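Local atomic coordinates of small TOPRIM domain protein (PDB entry 2FCJ), a protein that is of unknown function but carries a Toprim fold, the domain of topoisomerases and primases, and so probably acts on nucleic acid through a magnesium-dependent reaction. Residues 8-13 and 54-59. Residues are numbered along the deposited sequence; the frame is centred on the assembly and turned at random.
Sequences IIVEGR and YLLADA
Strands 6-10 and 52-56 are the two central, parallel strands of the Toprim sheet, and Ile-9 joins them with both its backbone groups. Ile-9 N gives its proton to Tyr-54 O at 2.8 Å. Ile-9 O takes one from Leu-56 N at 3.0 Å, and this bond is nearly straight, 174° at the hydrogen. Over residues 8-10 and 54-56 the strand axes make an angle of 30°.

Ile-9 and Leu-55 lie on one face of the sheet, where both touch Phe-70 of helix 61-73. Leu-55 has CG anti to its backbone N (chi1 174°), and its CD1 reaches back to the neighbouring strand. Leu-55 CD1 lies 4.0 Å from Ile-9 CG2 and also touches Ile-9 O. The other face holds Ile-8, whose CG2 meets Leu-56 CB at 4.3 Å. Val-19 of helix 13-22 packs on both Ile-8 and Leu-56. The Tyr-54 ring leads away from Ile-8 to an edge-to-face contact with Phe-106, and its hydroxyl is hydrogen-bonded to Asp-52.

Beyond Val-10 the strands separate and water takes over the pairing. One water accepts from Glu-11 N and donates to Leu-56 O. Glu-11 and Asp-58 sit in the loops just past the C-terminal ends of the two strands, consistent with the glutamate and the first aspartate of the DxD motif that bind metal in Toprim enzymes. Glu-11 OE1 and Asp-58 OD2 are 4.6 Å apart, and a water lies within hydrogen-bonding distance of both. A further water donates to Glu-11 OE1 at 2.8 Å and accepts from Asp-58 N. Asp-58 OD1 is held by the backbone N of Val-89.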
ATOM      1  N   ILE A   8       1.681  -0.442   4.828  1.00 19.90           N
ATOM      2  CA  ILE A   8       1.134  -0.375   3.469  1.00 19.51           C
ATOM      3  C   ILE A   8       0.717  -1.772   3.055  1.00 20.83           C
ATOM      4  O   ILE A   8       1.498  -2.718   3.170  1.00 20.08           O
ATOM      5  CB  ILE A   8       2.166   0.186   2.467  1.00 21.05           C
ATOM      6  CG1 ILE A   8       2.519   1.621   2.837  1.00 20.77           C
ATOM      7  CG2 ILE A   8       1.631   0.162   1.014  1.00 21.60           C
ATOM      8  CD1 ILE A   8       3.745   2.122   2.130  1.00 22.12           C
ATOM      9  N   ILE A   9      -0.512  -1.885   2.555  1.00 20.18           N
ATOM     10  CA  ILE A   9      -1.028  -3.141   2.037  1.00 20.39           C
ATOM     11  C   ILE A   9      -1.112  -3.048   0.531  1.00 19.16           C
ATOM     12  O   ILE A   9      -1.568  -2.046  -0.015  1.00 20.05           O
ATOM     13  CB  ILE A   9      -2.417  -3.436   2.634  1.00 20.02           C
ATOM     14  CG1 ILE A   9      -2.330  -3.459   4.169  1.00 21.89           C
ATOM     15  CG2 ILE A   9      -2.976  -4.751   2.091  1.00 22.07           C
ATOM     16  CD1 ILE A   9      -3.668  -3.496   4.878  1.00 23.32           C
ATOM     17  N   VAL A  10      -0.573  -4.058  -0.142  1.00 19.34           N
ATOM     18  CA  VAL A  10      -0.631  -4.172  -1.600  1.00 19.17           C
ATOM     19  C   VAL A  10      -1.115  -5.557  -1.979  1.00 19.91           C
ATOM     20  O   VAL A  10      -1.152  -6.474  -1.146  1.00 19.98           O
ATOM     21  CB  VAL A  10       0.760  -3.945  -2.239  1.00 20.37           C
ATOM     22  CG1 VAL A  10       1.261  -2.517  -1.961  1.00 22.22           C
ATOM     23  CG2 VAL A  10       1.770  -4.969  -1.732  1.00 21.15           C
ATOM     24  N   GLU A  11      -1.452  -5.718  -3.256  1.00 20.11           N
ATOM     25  CA  GLU A  11      -2.038  -6.964  -3.731  1.00 22.12           C
ATOM     26  C   GLU A  11      -0.983  -7.966  -4.189  1.00 22.13           C
ATOM     27  O   GLU A  11      -1.167  -9.183  -4.050  1.00 24.57           O
ATOM     28  CB  GLU A  11      -3.039  -6.697  -4.863  1.00 23.14           C
ATOM     29  CG  GLU A  11      -3.779  -7.955  -5.354  1.00 25.88           C
ATOM     30  CD  GLU A  11      -4.954  -7.635  -6.274  0.50 25.58           C
ATOM     31  OE1 GLU A  11      -4.978  -6.536  -6.875  0.50 27.64           O
ATOM     32  OE2 GLU A  11      -5.839  -8.510  -6.431  0.50 28.71           O
ATOM     33  N   GLY A  12       0.127  -7.460  -4.712  1.00 21.81           N
ATOM     34  CA  GLY A  12       1.056  -8.285  -5.486  1.00 22.02           C
ATOM     35  C   GLY A  12       2.471  -8.300  -4.939  1.00 22.13           C
ATOM     36  O   GLY A  12       2.944  -7.318  -4.375  1.00 21.58           O
ATOM     37  N   ARG A  13       3.162  -9.422  -5.120  1.00 20.54           N
ATOM     38  CA  ARG A  13       4.504  -9.579  -4.580  1.00 21.77           C
ATOM     39  C   ARG A  13       5.455  -8.514  -5.114  1.00 20.63           C
ATOM     40  O   ARG A  13       6.291  -7.991  -4.377  1.00 22.15           O
ATOM     41  CB  ARG A  13       5.055 -10.960  -4.941  1.00 22.26           C
ATOM     42  CG  ARG A  13       6.259 -11.392  -4.121  1.00 22.59           C
ATOM     43  CD  ARG A  13       7.154 -12.334  -4.912  0.10 22.76           C
ATOM     44  NE  ARG A  13       7.605 -13.469  -4.111  0.10 23.08           N
ATOM     45  CZ  ARG A  13       8.691 -13.459  -3.342  0.10 23.25           C
ATOM     46  NH1 ARG A  13       9.434 -12.364  -3.255  0.10 23.36           N
ATOM     47  NH2 ARG A  13       9.026 -14.542  -2.654  0.10 23.24           N
ATOM     48  N   TYR A  54      -2.445   2.007   5.179  1.00 19.58           N
ATOM     49  CA  TYR A  54      -2.695   2.501   3.831  1.00 18.48           C
ATOM     50  C   TYR A  54      -2.895   1.305   2.926  1.00 20.10           C
ATOM     51  O   TYR A  54      -2.238   0.272   3.101  1.00 21.60           O
ATOM     52  CB  TYR A  54      -1.503   3.303   3.317  1.00 20.28           C
ATOM     53  CG  TYR A  54      -1.159   4.497   4.184  1.00 21.08           C
ATOM     54  CD1 TYR A  54      -1.618   5.759   3.867  1.00 22.48           C
ATOM     55  CD2 TYR A  54      -0.426   4.344   5.348  1.00 23.19           C
ATOM     56  CE1 TYR A  54      -1.306   6.854   4.671  1.00 23.57           C
ATOM     57  CE2 TYR A  54      -0.109   5.434   6.144  1.00 23.20           C
ATOM     58  CZ  TYR A  54      -0.561   6.671   5.797  1.00 22.34           C
ATOM     59  OH  TYR A  54      -0.233   7.748   6.597  1.00 26.55           O
ATOM     60  N   LEU A  55      -3.771   1.456   1.947  1.00 19.35           N
ATOM     61  CA  LEU A  55      -3.954   0.479   0.879  1.00 20.40           C
ATOM     62  C   LEU A  55      -3.568   1.105  -0.460  1.00 19.02           C
ATOM     63  O   LEU A  55      -4.133   2.132  -0.862  1.00 19.70           O
ATOM     64  CB  LEU A  55      -5.420   0.033   0.820  1.00 19.48           C
ATOM     65  CG  LEU A  55      -5.754  -0.888  -0.344  1.00 18.97           C
ATOM     66  CD1 LEU A  55      -5.108  -2.251  -0.217  1.00 21.61           C
ATOM     67  CD2 LEU A  55      -7.259  -1.017  -0.473  1.00 20.27           C
ATOM     68  N   LEU A  56      -2.629   0.464  -1.150  1.00 20.41           N
ATOM     69  CA  LEU A  56      -2.166   0.890  -2.472  1.00 22.46           C
ATOM     70  C   LEU A  56      -2.463  -0.195  -3.504  1.00 21.61           C
ATOM     71  O   LEU A  56      -1.779  -1.217  -3.533  1.00 23.26           O
ATOM     72  CB  LEU A  56      -0.661   1.188  -2.438  1.00 22.50           C
ATOM     73  CG  LEU A  56      -0.008   1.567  -3.778  1.00 25.40           C
ATOM     74  CD1 LEU A  56      -0.590   2.862  -4.341  1.00 27.68           C
ATOM     75  CD2 LEU A  56       1.509   1.641  -3.655  1.00 27.47           C
ATOM     76  N   ALA A  57      -3.510   0.006  -4.304  1.00 22.21           N
ATOM     77  CA  ALA A  57      -3.981  -1.010  -5.228  1.00 21.60           C
ATOM     78  C   ALA A  57      -3.879  -0.472  -6.641  1.00 22.82           C
ATOM     79  O   ALA A  57      -3.887   0.743  -6.853  1.00 23.99           O
ATOM     80  CB  ALA A  57      -5.433  -1.371  -4.926  1.00 24.01           C
ATOM     81  N   ASP A  58      -3.891  -1.368  -7.619  1.00 21.87           N
ATOM     82  CA  ASP A  58      -3.847  -0.973  -9.010  1.00 22.19           C
ATOM     83  C   ASP A  58      -5.095  -0.179  -9.357  1.00 24.51           C
ATOM     84  O   ASP A  58      -6.195  -0.462  -8.874  1.00 24.78           O
ATOM     85  CB  ASP A  58      -3.748  -2.211  -9.902  1.00 23.03           C
ATOM     86  CG  ASP A  58      -2.451  -2.972  -9.696  1.00 22.80           C
ATOM     87  OD1 ASP A  58      -1.418  -2.342  -9.390  1.00 24.04           O
ATOM     88  OD2 ASP A  58      -2.452  -4.202  -9.924  1.00 26.06           O
ATOM     89  N   ALA A  59      -4.928   0.797 -10.243  1.00 29.13           N
ATOM     90  CA  ALA A  59      -6.068   1.465 -10.850  1.00 31.98           C
ATOM     91  C   ALA A  59      -6.573   0.606 -11.999  1.00 31.74           C
ATOM     92  O   ALA A  59      -6.315   0.905 -13.163  1.00 35.65           O
ATOM     93  CB  ALA A  59      -5.664   2.840 -11.352  1.00 33.30           C
TER
HETATM   94  O   HOH W   1      -1.381  -3.482  -5.067  1.00 21.82           O
HETATM   95  O   HOH W   2      -3.686  -4.020  -6.850  1.00 27.14           O
HETATM   96  O   HOH W   3      -4.700  -5.556  -9.740  1.00 30.64           O